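Local coordinates for protein aspartokinase (Synechocystis, PDB 3L76) that probably catalyses the ATP-dependent phosphorylation of aspartate that opens lysine and threonine synthesis, and binds both of these amino acids between its ACT domains, at residues 364-369 / 391-396; 371-376 / 462-467; 444-449 / 522-527; 469-474 / 495-500. All blocks are in the same frame, centred on the assembly; numbering follows the deposited sequence. Where two conformers were deposited one is given.

Contact 1 of 4, residues 364-369 / 391-396; sequences GMIGRP and TSEVKV. With LYS (lysine), chain F.
Met365 reaches across to the backbone of residues 393-395, and the apolar part of the contact begins with its flexible thioether. CG lies between the backbone N and the carbonyl carbon (chi1 78°), and a bend at chi3 lays CE against the other segment. CE comes to 3.3 Å from Val394 O and to 4.2 Å from Val396 CG1. SD passes 3.5 Å from CG of the bound lysine, so an unbranched, polarisable chain suits this wall of the pocket. Ile366 crosses Glu393 at about a right angle, its CD1 3.8 Å from Glu393 CG; in one conformer of Val394, CD1 also lies beside CG1, a reach that the longer branch of an isoleucine allows.

The polar contacts run through the ligand. Residues 365-368 form a type II turn, closed by Arg368 N to Met365 O at 3.0 Å, with Gly367 at the position of positive phi. Met365 O also accepts a weak bond from the ligand N. At the other end the ligand NZ faces Ser392 O, at a modelled separation too short to be trusted, and makes a weak bond of 3.5 Å to Glu393 O. Lys395 NZ makes salt bridges with Glu265 and Glu565.

Around this, Met365 rests on Ile360 of strand 348-361 and Ile371. Val394 and Val396 bond through their backbones to Gly362 and Ile360, and Val396 packs against Met375 and Phe376 of helix 371-381.

Contact 2 of 4, residues 371-376 / 462-467; sequences IAAKMF and LFTALA. With LYS (lysine), chain F.
Phe463 and Ala373 are the residues whose CA atoms lie nearest across the two segments. Starting at its CB, Phe463 meets Ala373 CB at 3.9 Å. CG is anti to the carbonyl carbon (chi1 -70°), and it approaches Phe376 CE2. CD2 makes the closest ring contact, 3.7 Å from Phe376 CE2, and CE2 beyond it touches the same Phe376 atom. The two rings form an offset edge-to-face pair, the edge of Phe376 toward the face of Phe463, with centroids 5.7 Å apart and planes at 69°. Elsewhere on the Phe463 ring, CD1 touches Val473 CG2 and CE1 touches Phe495 CG, in a second edge-to-face pair. An alanine in place of Phe463 would probably open a gap beside Phe376 and take from Phe376 and Phe495 this edge-to-face partner.

Ala373 suits its place by being small: its CB sits 3.6 Å from Phe463 O and 4.0 Å from Thr464 OG1, a hydroxyl whose hydrogen-bonding partner is Ala460 O. With so little between them, the segment axes pass 8.2 Å apart, their directions 147° from each other. The Phe376 ring has Ala372 O above the centre of one face.

At the start of helix 371-381, Ala372 N gives the ligand OXT a hydrogen bond of 3.2 Å and Ile371 N adds a weak one; the helix dipole would probably help to hold this carboxylate. Roughly antiparallel helices from two ACT domains, with an amino acid bound at a helix N-terminus where the domains meet, are characteristic of side-by-side ACT pairs in regulatory domains.

Contact 3 of 4, residues 444-449 / 522-527; sequences QAQIAI and VVNKAI
Gln446 and Asn524 face each other as a hydrogen-bonded pair in an antiparallel sheet, where the last strand of the ACT beta-alpha-beta-beta-alpha-beta fold lies beside the first. Gln446 N to Asn524 O measures 2.9 Å, and the return bond, Asn524 N to Gln446 O, is 2.8 Å and nearly straight at 170°. Ala448 and Val522 form a second hydrogen-bonded pair, joined by two backbone hydrogen bonds, and Ala448 CB meets Val522 CG1 at 4.2 Å.

Between them, in the non-hydrogen-bonded pair, Ile447 and Val523 lie side by side pointing the same way, with Ile447 CG1 4.0 Å from Val523 CB. Beta-branched residues suit an extended strand, and here Ile447 packs against Ala505 and Val523 against Glu506 of helix 499-512. On the opposite face, Ile527 CD1 packs 3.8 Å from Gln446 CB, after the chain has turned at residues 524-527.

That turn is positioned by Asn524, whose CG is anti to the backbone N (chi1 173°) and whose OD1 accepts from Ala526 N at 3.1 Å, an Asx turn. An alanine here would probably leave the amide of Ala526 without its side-chain acceptor and the turn less firmly held. In that bond the donor, Ala526 N, stands 45° out of the plane of the Asn524 side-chain carbonyl.

Contact 4 of 4, residues 469-474 / 495-500; sequences ANISVD and FMVAEG. With LYS (lysine), chain F.
Asp474 N gives Met496 O the one direct backbone hydrogen bond between the segments, 2.8 Å long and nearly straight at 169°, which holds the loop 469-474 beside the end of strand 490-498. A water extends the link, donating to Ser472 O and accepting from Ala498 N.

Among the side chains, Val473 crosses Phe495 at about a right angle. Its CG1, anti to the backbone N (chi1 174°), lies 4.1 Å from Phe495 CB. Val497 CG1 stands in the plane of the Phe495 ring, at its edge, and meets Ile471 CG2 at 3.9 Å. Branched aliphatic residues suit these places, packing beside Phe495 and, through Ile471 on Ile508, against helix 499-512. Ile471 N, bonded to Leu466 O, helps close the Schellman motif that ends helix 458-468, with Asn470 at the positive phi.

Several polar groups hold the bound lysine. Val473 N donates to the ligand O at 2.6 Å, Val473 O accepts from the ligand N at 2.7 Å, and Ser472 OG accepts from the same amine. The Asp474 carboxylate instead makes a salt bridge to Lys529. Because Val473 grips the ligand through its backbone while its side chain packs inward, the contact would tie ligand binding to the packing of this ACT domain.

Overall arrangement
Contacts 1, 2 and 4 surround one bound lysine, their centres 11 to 12 Å apart. Contact 1 takes both of its amino groups, contact 2 its carboxylate, and contact 4 the alpha-amino group and carboxylate, so two ACT domains share the ligand. Contact 1 meets contact 4 where Gly367 C lies 3.3 Å from Ser472 OG; contact 4 joins contact 2 where Leu466 CD1 lies 3.7 Å from Phe495 CE2. Contact 3 is farther out, its centre 19 Å from that of contact 1, but probable hydrogen bonds tie it to contact 4: Ala445 N to Val497 O, 2.7 Å, and Ile447 N to Phe495 O, 2.9 Å. A bound threonine lies about 6 Å from the side chain of Phe376 in contact 2.

Contact 1 of 4, residues 364-369 / 391-396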
loop_
_atom_site.group_PDB
_atom_site.type_symbol
_atom_site.label_atom_id
_atom_site.label_comp_id
_atom_site.label_asym_id
_atom_site.label_seq_id
_atom_site.Cartn_x
_atom_site.Cartn_y
_atom_site.Cartn_z
ATOM N N GLY A 364 3.957 -28.828 -1.765
ATOM C CA GLY A 364 5.028 -27.854 -1.813
ATOM C C GLY A 364 6.240 -28.256 -2.622
ATOM O O GLY A 364 7.209 -27.499 -2.697
ATOM N N MET A 365 6.198 -29.440 -3.227
ATOM C CA MET A 365 7.349 -29.938 -3.974
ATOM C C MET A 365 7.145 -29.666 -5.456
ATOM O O MET A 365 8.096 -29.654 -6.228
ATOM C CB MET A 365 7.596 -31.434 -3.718
ATOM C CG MET A 365 6.644 -32.377 -4.479
ATOM S SD MET A 365 7.057 -34.143 -4.438
ATOM C CE MET A 365 7.057 -34.492 -2.672
ATOM N N ILE A 366 5.896 -29.439 -5.848
ATOM C CA ILE A 366 5.582 -29.061 -7.224
ATOM C C ILE A 366 6.394 -27.841 -7.691
ATOM O O ILE A 366 6.256 -26.756 -7.147
ATOM C CB ILE A 366 4.081 -28.757 -7.388
ATOM C CG1 ILE A 366 3.241 -29.928 -6.872
ATOM C CG2 ILE A 366 3.754 -28.418 -8.835
ATOM C CD1 ILE A 366 1.786 -29.863 -7.254
ATOM N N GLY A 367 7.249 -28.032 -8.687
ATOM C CA GLY A 367 8.003 -26.933 -9.258
ATOM C C GLY A 367 9.178 -26.478 -8.422
ATOM O O GLY A 367 9.929 -25.597 -8.814
ATOM N N ARG A 368 9.352 -27.083 -7.262
ATOM C CA ARG A 368 10.399 -26.652 -6.348
ATOM C C ARG A 368 11.609 -27.593 -6.354
ATOM O O ARG A 368 11.457 -28.804 -6.296
ATOM C CB ARG A 368 9.817 -26.510 -4.938
ATOM C CG ARG A 368 10.821 -26.165 -3.882
ATOM C CD ARG A 368 10.118 -25.726 -2.634
ATOM N NE ARG A 368 11.046 -25.580 -1.524
ATOM C CZ ARG A 368 10.681 -25.243 -0.295
ATOM N NH1 ARG A 368 9.400 -25.022 -0.018
ATOM N NH2 ARG A 368 11.600 -25.140 0.654
ATOM N N PRO A 369 12.817 -27.032 -6.430
ATOM C CA PRO A 369 14.044 -27.824 -6.518
ATOM C C PRO A 369 14.511 -28.344 -5.172
ATOM O O PRO A 369 14.127 -27.799 -4.142
ATOM C CB PRO A 369 15.077 -26.810 -7.039
ATOM C CG PRO A 369 14.287 -25.643 -7.508
ATOM C CD PRO A 369 13.087 -25.605 -6.639
ATOM N N THR A 391 8.207 -41.324 -9.144
ATOM C CA THR A 391 7.550 -40.069 -8.816
ATOM C C THR A 391 6.124 -39.926 -9.357
ATOM O O THR A 391 5.781 -40.429 -10.431
ATOM C CB THR A 391 8.364 -38.840 -9.262
ATOM O OG1 THR A 391 8.628 -38.916 -10.668
ATOM C CG2 THR A 391 9.661 -38.766 -8.492
ATOM N N SER A 392 5.288 -39.241 -8.576
ATOM C CA SER A 392 4.042 -38.680 -9.099
ATOM C C SER A 392 4.167 -37.155 -9.078
ATOM O O SER A 392 5.275 -36.622 -9.065
ATOM C CB SER A 392 2.796 -39.197 -8.339
ATOM O OG SER A 392 2.790 -38.817 -6.970
ATOM N N GLU A 393 3.049 -36.443 -9.067
ATOM C CA GLU A 393 3.122 -34.989 -8.962
ATOM C C GLU A 393 3.533 -34.527 -7.569
ATOM O O GLU A 393 4.286 -33.581 -7.429
ATOM C CB GLU A 393 1.786 -34.356 -9.321
ATOM C CG GLU A 393 1.894 -32.880 -9.570
ATOM C CD GLU A 393 2.632 -32.587 -10.859
ATOM O OE1 GLU A 393 3.798 -32.139 -10.807
ATOM O OE2 GLU A 393 2.043 -32.818 -11.929
ATOM N N VAL A 394 3.072 -35.248 -6.552
ATOM C CA VAL A 394 3.224 -34.805 -5.174
ATOM C C VAL A 394 3.870 -35.868 -4.283
ATOM O O VAL A 394 3.967 -35.714 -3.055
ATOM C CB VAL A 394 1.864 -34.343 -4.590
ATOM C CG1 VAL A 394 1.429 -33.040 -5.232
ATOM C CG2 VAL A 394 0.803 -35.410 -4.801
ATOM N N LYS A 395 4.346 -36.944 -4.902
ATOM C CA LYS A 395 5.072 -37.974 -4.151
ATOM C C LYS A 395 6.346 -38.387 -4.838
ATOM O O LYS A 395 6.376 -38.582 -6.059
ATOM C CB LYS A 395 4.213 -39.248 -3.972
ATOM C CG LYS A 395 3.193 -39.154 -2.868
ATOM C CD LYS A 395 2.525 -40.476 -2.625
ATOM C CE LYS A 395 1.346 -40.310 -1.687
ATOM N NZ LYS A 395 0.787 -41.628 -1.277
ATOM N N VAL A 396 7.398 -38.553 -4.059
ATOM C CA VAL A 396 8.508 -39.392 -4.509
ATOM C C VAL A 396 8.570 -40.687 -3.677
ATOM O O VAL A 396 8.689 -40.657 -2.450
ATOM C CB VAL A 396 9.865 -38.628 -4.612
ATOM C CG1 VAL A 396 9.901 -37.467 -3.674
ATOM C CG2 VAL A 396 11.047 -39.570 -4.387
HETATM N N LYS F . 10.315 -30.771 -8.374
HETATM C CA LYS F . 10.933 -31.559 -7.300
HETATM C C LYS F . 12.451 -31.447 -7.255
HETATM O O LYS F . 13.074 -31.041 -8.265
HETATM C CB LYS F . 10.509 -33.035 -7.397
HETATM C CG LYS F . 9.017 -33.261 -7.170
HETATM C CD LYS F . 8.540 -34.614 -7.676
HETATM C CE LYS F . 8.212 -34.563 -9.155
HETATM N NZ LYS F . 6.781 -34.881 -9.437
HETATM O OXT LYS F . 13.052 -31.761 -6.196
#

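Contact 2 of 4, residues 371-376 / 462-467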
loop_
_atom_site.group_PDB
_atom_site.type_symbol
_atom_site.label_atom_id
_atom_site.label_comp_id
_atom_site.label_asym_id
_atom_site.label_seq_id
_atom_site.Cartn_x
_atom_site.Cartn_y
_atom_site.Cartn_z
ATOM N N ILE A 371 14.003 -31.013 -3.385
ATOM C CA ILE A 371 13.189 -31.833 -2.497
ATOM C C ILE A 371 13.539 -33.326 -2.613
ATOM O O ILE A 371 13.846 -33.992 -1.622
ATOM C CB ILE A 371 11.690 -31.619 -2.748
ATOM C CG1 ILE A 371 11.362 -30.112 -2.766
ATOM C CG2 ILE A 371 10.876 -32.416 -1.722
ATOM C CD1 ILE A 371 11.950 -29.337 -1.598
ATOM N N ALA A 372 13.504 -33.843 -3.834
ATOM C CA ALA A 372 13.902 -35.215 -4.089
ATOM C C ALA A 372 15.329 -35.435 -3.602
ATOM O O ALA A 372 15.650 -36.447 -2.956
ATOM C CB ALA A 372 13.764 -35.530 -5.574
ATOM N N ALA A 373 16.177 -34.453 -3.882
ATOM C CA ALA A 373 17.588 -34.533 -3.533
ATOM C C ALA A 373 17.780 -34.666 -2.028
ATOM O O ALA A 373 18.630 -35.425 -1.548
ATOM C CB ALA A 373 18.316 -33.317 -4.054
ATOM N N LYS A 374 16.988 -33.917 -1.274
ATOM C CA LYS A 374 17.078 -33.973 0.173
ATOM C C LYS A 374 16.568 -35.308 0.720
ATOM O O LYS A 374 17.100 -35.831 1.690
ATOM C CB LYS A 374 16.327 -32.806 0.803
ATOM C CG LYS A 374 16.390 -32.813 2.315
ATOM C CD LYS A 374 15.613 -31.654 2.881
ATOM C CE LYS A 374 15.606 -31.674 4.404
ATOM N NZ LYS A 374 14.474 -30.852 4.916
ATOM N N MET A 375 15.540 -35.864 0.095
ATOM C CA MET A 375 15.131 -37.219 0.445
ATOM C C MET A 375 16.291 -38.202 0.296
ATOM O O MET A 375 16.647 -38.911 1.240
ATOM C CB MET A 375 13.966 -37.679 -0.411
ATOM C CG MET A 375 13.426 -39.025 0.019
ATOM S SD MET A 375 12.195 -39.651 -1.127
ATOM C CE MET A 375 11.627 -41.056 -0.190
ATOM N N PHE A 376 16.889 -38.225 -0.889
ATOM C CA PHE A 376 18.022 -39.119 -1.187
ATOM C C PHE A 376 19.214 -38.922 -0.260
ATOM O O PHE A 376 19.832 -39.893 0.171
ATOM C CB PHE A 376 18.464 -38.978 -2.655
ATOM C CG PHE A 376 17.327 -39.127 -3.656
ATOM C CD1 PHE A 376 16.158 -39.819 -3.320
ATOM C CD2 PHE A 376 17.424 -38.575 -4.924
ATOM C CE1 PHE A 376 15.114 -39.960 -4.241
ATOM C CE2 PHE A 376 16.391 -38.702 -5.858
ATOM C CZ PHE A 376 15.238 -39.391 -5.528
ATOM N N LEU A 462 23.877 -36.690 -7.422
ATOM C CA LEU A 462 23.480 -36.264 -8.754
ATOM C C LEU A 462 22.372 -35.232 -8.677
ATOM O O LEU A 462 22.399 -34.214 -9.365
ATOM C CB LEU A 462 23.017 -37.462 -9.577
ATOM C CG LEU A 462 24.100 -38.496 -9.888
ATOM C CD1 LEU A 462 23.476 -39.812 -10.248
ATOM C CD2 LEU A 462 25.038 -38.004 -10.989
ATOM N N PHE A 463 21.390 -35.493 -7.828
ATOM C CA PHE A 463 20.256 -34.593 -7.728
ATOM C C PHE A 463 20.528 -33.375 -6.864
ATOM O O PHE A 463 19.916 -32.329 -7.088
ATOM C CB PHE A 463 18.981 -35.336 -7.344
ATOM C CG PHE A 463 18.489 -36.207 -8.426
ATOM C CD1 PHE A 463 17.809 -35.668 -9.492
ATOM C CD2 PHE A 463 18.767 -37.556 -8.427
ATOM C CE1 PHE A 463 17.387 -36.466 -10.529
ATOM C CE2 PHE A 463 18.355 -38.347 -9.467
ATOM C CZ PHE A 463 17.671 -37.799 -10.522
ATOM N N THR A 464 21.472 -33.486 -5.926
ATOM C CA THR A 464 21.888 -32.309 -5.158
ATOM C C THR A 464 22.539 -31.294 -6.083
ATOM O O THR A 464 22.295 -30.094 -5.971
ATOM C CB THR A 464 22.870 -32.654 -4.032
ATOM O OG1 THR A 464 22.193 -33.391 -3.020
ATOM C CG2 THR A 464 23.444 -31.388 -3.400
ATOM N N ALA A 465 23.359 -31.796 -7.001
ATOM C CA ALA A 465 24.051 -30.968 -7.978
ATOM C C ALA A 465 23.093 -30.149 -8.831
ATOM O O ALA A 465 23.278 -28.948 -9.002
ATOM C CB ALA A 465 24.941 -31.830 -8.853
ATOM N N LEU A 466 22.075 -30.805 -9.368
ATOM C CA LEU A 466 21.063 -30.119 -10.160
ATOM C C LEU A 466 20.286 -29.095 -9.329
ATOM O O LEU A 466 19.919 -28.030 -9.814
ATOM C CB LEU A 466 20.080 -31.127 -10.759
ATOM C CG LEU A 466 20.571 -32.099 -11.826
ATOM C CD1 LEU A 466 19.500 -33.154 -12.154
ATOM C CD2 LEU A 466 20.978 -31.334 -13.063
ATOM N N ALA A 467 20.030 -29.428 -8.072
ATOM C CA ALA A 467 19.213 -28.576 -7.229
ATOM C C ALA A 467 19.985 -27.335 -6.791
ATOM O O ALA A 467 19.407 -26.282 -6.566
ATOM C CB ALA A 467 18.712 -29.347 -6.025
HETATM N N LYS F . 10.315 -30.771 -8.374
HETATM C CA LYS F . 10.933 -31.559 -7.300
HETATM C C LYS F . 12.451 -31.447 -7.255
HETATM O O LYS F . 13.074 -31.041 -8.265
HETATM C CB LYS F . 10.509 -33.035 -7.397
HETATM C CG LYS F . 9.017 -33.261 -7.170
HETATM C CD LYS F . 8.540 -34.614 -7.676
HETATM C CE LYS F . 8.212 -34.563 -9.155
HETATM N NZ LYS F . 6.781 -34.881 -9.437
HETATM O OXT LYS F . 13.052 -31.761 -6.196
#

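Contact 3 of 4, residues 444-449 / 522-527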
loop_
_atom_site.group_PDB
_atom_site.type_symbol
_atom_site.label_atom_id
_atom_site.label_comp_id
_atom_site.label_asym_id
_atom_site.label_seq_id
_atom_site.Cartn_x
_atom_site.Cartn_y
_atom_site.Cartn_z
ATOM N N GLN A 444 8.772 -31.135 -21.680
ATOM C CA GLN A 444 9.820 -31.747 -20.882
ATOM C C GLN A 444 10.865 -32.451 -21.722
ATOM O O GLN A 444 10.605 -32.834 -22.851
ATOM C CB GLN A 444 9.206 -32.733 -19.906
ATOM C CG GLN A 444 9.690 -32.565 -18.486
ATOM C CD GLN A 444 8.936 -31.494 -17.726
ATOM O OE1 GLN A 444 8.309 -31.758 -16.710
ATOM N NE2 GLN A 444 8.987 -30.282 -18.231
ATOM N N ALA A 445 12.050 -32.621 -21.155
ATOM C CA ALA A 445 13.097 -33.417 -21.783
ATOM C C ALA A 445 13.499 -34.601 -20.901
ATOM O O ALA A 445 13.635 -34.478 -19.686
ATOM C CB ALA A 445 14.313 -32.548 -22.079
ATOM N N GLN A 446 13.698 -35.754 -21.514
ATOM C CA GLN A 446 14.188 -36.906 -20.771
ATOM C C GLN A 446 15.703 -36.879 -20.698
ATOM O O GLN A 446 16.377 -36.616 -21.685
ATOM C CB GLN A 446 13.717 -38.194 -21.422
ATOM C CG GLN A 446 14.296 -39.452 -20.810
ATOM C CD GLN A 446 14.078 -40.659 -21.703
ATOM O OE1 GLN A 446 13.315 -41.557 -21.375
ATOM N NE2 GLN A 446 14.735 -40.667 -22.851
ATOM N N ILE A 447 16.240 -37.121 -19.517
ATOM C CA ILE A 447 17.676 -37.242 -19.362
ATOM C C ILE A 447 17.972 -38.475 -18.525
ATOM O O ILE A 447 17.483 -38.609 -17.409
ATOM C CB ILE A 447 18.303 -36.014 -18.679
ATOM C CG1 ILE A 447 17.944 -34.740 -19.431
ATOM C CG2 ILE A 447 19.823 -36.173 -18.592
ATOM C CD1 ILE A 447 18.570 -33.511 -18.838
ATOM N N ALA A 448 18.770 -39.378 -19.071
ATOM C CA ALA A 448 19.108 -40.586 -18.359
ATOM C C ALA A 448 20.580 -40.625 -18.081
ATOM O O ALA A 448 21.406 -40.258 -18.914
ATOM C CB ALA A 448 18.686 -41.820 -19.131
ATOM N N ILE A 449 20.909 -41.078 -16.888
ATOM C CA ILE A 449 22.286 -41.304 -16.573
ATOM C C ILE A 449 22.543 -42.814 -16.421
ATOM O O ILE A 449 22.103 -43.455 -15.472
ATOM C CB ILE A 449 22.768 -40.352 -15.431
ATOM C CG1 ILE A 449 23.648 -41.067 -14.442
ATOM C CG2 ILE A 449 21.598 -39.608 -14.770
ATOM C CD1 ILE A 449 25.034 -41.333 -14.983
ATOM N N VAL A 522 22.601 -39.216 -21.516
ATOM C CA VAL A 522 21.923 -39.113 -22.789
ATOM C C VAL A 522 20.610 -38.363 -22.624
ATOM O O VAL A 522 19.792 -38.705 -21.777
ATOM C CB VAL A 522 21.689 -40.502 -23.431
ATOM C CG1 VAL A 522 21.282 -41.535 -22.382
ATOM C CG2 VAL A 522 20.647 -40.406 -24.539
ATOM N N VAL A 523 20.421 -37.326 -23.429
ATOM C CA VAL A 523 19.176 -36.579 -23.392
ATOM C C VAL A 523 18.318 -36.825 -24.625
ATOM O O VAL A 523 18.828 -37.001 -25.722
ATOM C CB VAL A 523 19.405 -35.072 -23.145
ATOM C CG1 VAL A 523 20.873 -34.757 -23.148
ATOM C CG2 VAL A 523 18.646 -34.233 -24.143
ATOM N N ASN A 524 17.009 -36.879 -24.408
ATOM C CA ASN A 524 16.027 -37.058 -25.463
ATOM C C ASN A 524 14.917 -36.041 -25.251
ATOM O O ASN A 524 14.125 -36.167 -24.325
ATOM C CB ASN A 524 15.467 -38.480 -25.439
ATOM C CG ASN A 524 14.309 -38.679 -26.404
ATOM O OD1 ASN A 524 14.055 -37.851 -27.270
ATOM N ND2 ASN A 524 13.602 -39.787 -26.253
ATOM N N LYS A 525 14.882 -35.025 -26.104
ATOM C CA LYS A 525 13.952 -33.918 -25.956
ATOM C C LYS A 525 12.563 -34.257 -26.464
ATOM O O LYS A 525 11.593 -33.646 -26.046
ATOM C CB LYS A 525 14.461 -32.678 -26.694
ATOM C CG LYS A 525 15.484 -31.855 -25.942
ATOM C CD LYS A 525 15.652 -30.488 -26.582
ATOM C CE LYS A 525 16.356 -29.527 -25.642
ATOM N NZ LYS A 525 16.375 -28.141 -26.177
ATOM N N ALA A 526 12.470 -35.228 -27.364
ATOM C CA ALA A 526 11.209 -35.507 -28.050
ATOM C C ALA A 526 10.334 -36.506 -27.314
ATOM O O ALA A 526 10.053 -37.590 -27.818
ATOM C CB ALA A 526 11.466 -35.976 -29.468
ATOM N N ILE A 527 9.894 -36.120 -26.125
ATOM C CA ILE A 527 9.019 -36.956 -25.311
ATOM C C ILE A 527 7.794 -36.183 -24.842
ATOM O O ILE A 527 7.832 -34.963 -24.679
ATOM C CB ILE A 527 9.738 -37.478 -24.064
ATOM C CG1 ILE A 527 10.122 -36.301 -23.163
ATOM C CG2 ILE A 527 10.955 -38.328 -24.454
ATOM C CD1 ILE A 527 10.257 -36.649 -21.697
#

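Contact 4 of 4, residues 469-474 / 495-500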
loop_
_atom_site.group_PDB
_atom_site.type_symbol
_atom_site.label_atom_id
_atom_site.label_comp_id
_atom_site.label_asym_id
_atom_site.label_seq_id
_atom_site.Cartn_x
_atom_site.Cartn_y
_atom_site.Cartn_z
ATOM N N ALA A 469 21.800 -25.715 -8.589
ATOM C CA ALA A 469 21.736 -24.837 -9.750
ATOM C C ALA A 469 20.301 -24.381 -10.002
ATOM O O ALA A 469 19.988 -23.822 -11.045
ATOM C CB ALA A 469 22.301 -25.553 -11.004
ATOM N N ASN A 470 19.422 -24.654 -9.053
ATOM C CA ASN A 470 18.052 -24.172 -9.132
ATOM C C ASN A 470 17.214 -24.848 -10.207
ATOM O O ASN A 470 16.142 -24.365 -10.568
ATOM C CB ASN A 470 18.034 -22.660 -9.333
ATOM C CG ASN A 470 17.176 -21.953 -8.320
ATOM O OD1 ASN A 470 16.147 -22.472 -7.892
ATOM N ND2 ASN A 470 17.595 -20.758 -7.924
ATOM N N ILE A 471 17.696 -25.968 -10.722
ATOM C CA ILE A 471 16.895 -26.738 -11.651
ATOM C C ILE A 471 15.936 -27.664 -10.899
ATOM O O ILE A 471 16.347 -28.496 -10.096
ATOM C CB ILE A 471 17.765 -27.569 -12.594
ATOM C CG1 ILE A 471 18.688 -26.655 -13.406
ATOM C CG2 ILE A 471 16.882 -28.433 -13.495
ATOM C CD1 ILE A 471 19.782 -27.399 -14.159
ATOM N N SER A 472 14.652 -27.499 -11.161
ATOM C CA SER A 472 13.632 -28.334 -10.559
ATOM C C SER A 472 13.407 -29.541 -11.450
ATOM O O SER A 472 13.373 -29.417 -12.672
ATOM C CB SER A 472 12.323 -27.546 -10.397
ATOM O OG SER A 472 11.226 -28.409 -10.143
ATOM N N VAL A 473 13.237 -30.707 -10.835
ATOM C CA VAL A 473 13.048 -31.944 -11.579
ATOM C C VAL A 473 11.595 -32.412 -11.509
ATOM O O VAL A 473 10.974 -32.356 -10.456
ATOM C CB VAL A 473 13.936 -33.054 -10.985
ATOM C CG1 VAL A 473 13.698 -34.416 -11.624
ATOM C CG2 VAL A 473 15.401 -32.635 -10.850
ATOM N N ASP A 474 11.071 -32.901 -12.628
ATOM C CA ASP A 474 9.662 -33.279 -12.721
ATOM C C ASP A 474 9.409 -34.760 -12.450
ATOM O O ASP A 474 8.398 -35.117 -11.848
ATOM C CB ASP A 474 9.105 -32.921 -14.096
ATOM C CG ASP A 474 7.648 -33.330 -14.266
ATOM O OD1 ASP A 474 6.796 -32.887 -13.469
ATOM O OD2 ASP A 474 7.348 -34.086 -15.211
ATOM N N PHE A 495 15.353 -39.158 -15.560
ATOM C CA PHE A 495 14.595 -38.085 -14.935
ATOM C C PHE A 495 14.197 -37.077 -15.986
ATOM O O PHE A 495 14.733 -37.090 -17.082
ATOM C CB PHE A 495 15.395 -37.414 -13.811
ATOM C CG PHE A 495 16.599 -36.649 -14.282
ATOM C CD1 PHE A 495 17.816 -37.289 -14.461
ATOM C CD2 PHE A 495 16.524 -35.285 -14.532
ATOM C CE1 PHE A 495 18.941 -36.581 -14.899
ATOM C CE2 PHE A 495 17.646 -34.580 -14.969
ATOM C CZ PHE A 495 18.855 -35.231 -15.150
ATOM N N MET A 496 13.249 -36.208 -15.658
ATOM C CA MET A 496 12.786 -35.221 -16.621
ATOM C C MET A 496 12.878 -33.809 -16.083
ATOM O O MET A 496 12.643 -33.567 -14.899
ATOM C CB MET A 496 11.365 -35.529 -17.084
ATOM C CG MET A 496 11.280 -36.752 -17.974
ATOM S SD MET A 496 9.597 -37.343 -18.119
ATOM C CE MET A 496 9.611 -38.744 -17.018
ATOM N N VAL A 497 13.252 -32.891 -16.971
ATOM C CA VAL A 497 13.314 -31.471 -16.664
ATOM C C VAL A 497 12.773 -30.683 -17.837
ATOM O O VAL A 497 12.626 -31.216 -18.937
ATOM C CB VAL A 497 14.745 -30.995 -16.360
ATOM C CG1 VAL A 497 15.255 -31.616 -15.062
ATOM C CG2 VAL A 497 15.671 -31.289 -17.530
ATOM N N ALA A 498 12.464 -29.415 -17.589
ATOM C CA ALA A 498 12.052 -28.504 -18.642
ATOM C C ALA A 498 13.149 -28.443 -19.703
ATOM O O ALA A 498 14.328 -28.340 -19.363
ATOM C CB ALA A 498 11.790 -27.119 -18.048
ATOM N N GLU A 499 12.764 -28.510 -20.977
ATOM C CA GLU A 499 13.726 -28.422 -22.084
ATOM C C GLU A 499 14.712 -27.256 -21.945
ATOM O O GLU A 499 15.859 -27.356 -22.365
ATOM C CB GLU A 499 12.995 -28.331 -23.423
ATOM C CG GLU A 499 12.099 -29.507 -23.715
ATOM C CD GLU A 499 11.640 -29.556 -25.164
ATOM O OE1 GLU A 499 12.021 -28.657 -25.944
ATOM O OE2 GLU A 499 10.900 -30.499 -25.523
ATOM N N GLY A 500 14.258 -26.153 -21.365
ATOM C CA GLY A 500 15.132 -25.036 -21.063
ATOM C C GLY A 500 16.305 -25.386 -20.171
ATOM O O GLY A 500 17.368 -24.784 -20.275
HETATM N N LYS F . 10.315 -30.771 -8.374
HETATM C CA LYS F . 10.933 -31.559 -7.300
HETATM C C LYS F . 12.451 -31.447 -7.255
HETATM O O LYS F . 13.074 -31.041 -8.265
HETATM C CB LYS F . 10.509 -33.035 -7.397
HETATM C CG LYS F . 9.017 -33.261 -7.170
HETATM C CD LYS F . 8.540 -34.614 -7.676
HETATM C CE LYS F . 8.212 -34.563 -9.155
HETATM N NZ LYS F . 6.781 -34.881 -9.437
HETATM O OXT LYS F . 13.052 -31.761 -6.196
HETATM O O HOH W 1 13.105 -28.102 -15.039
#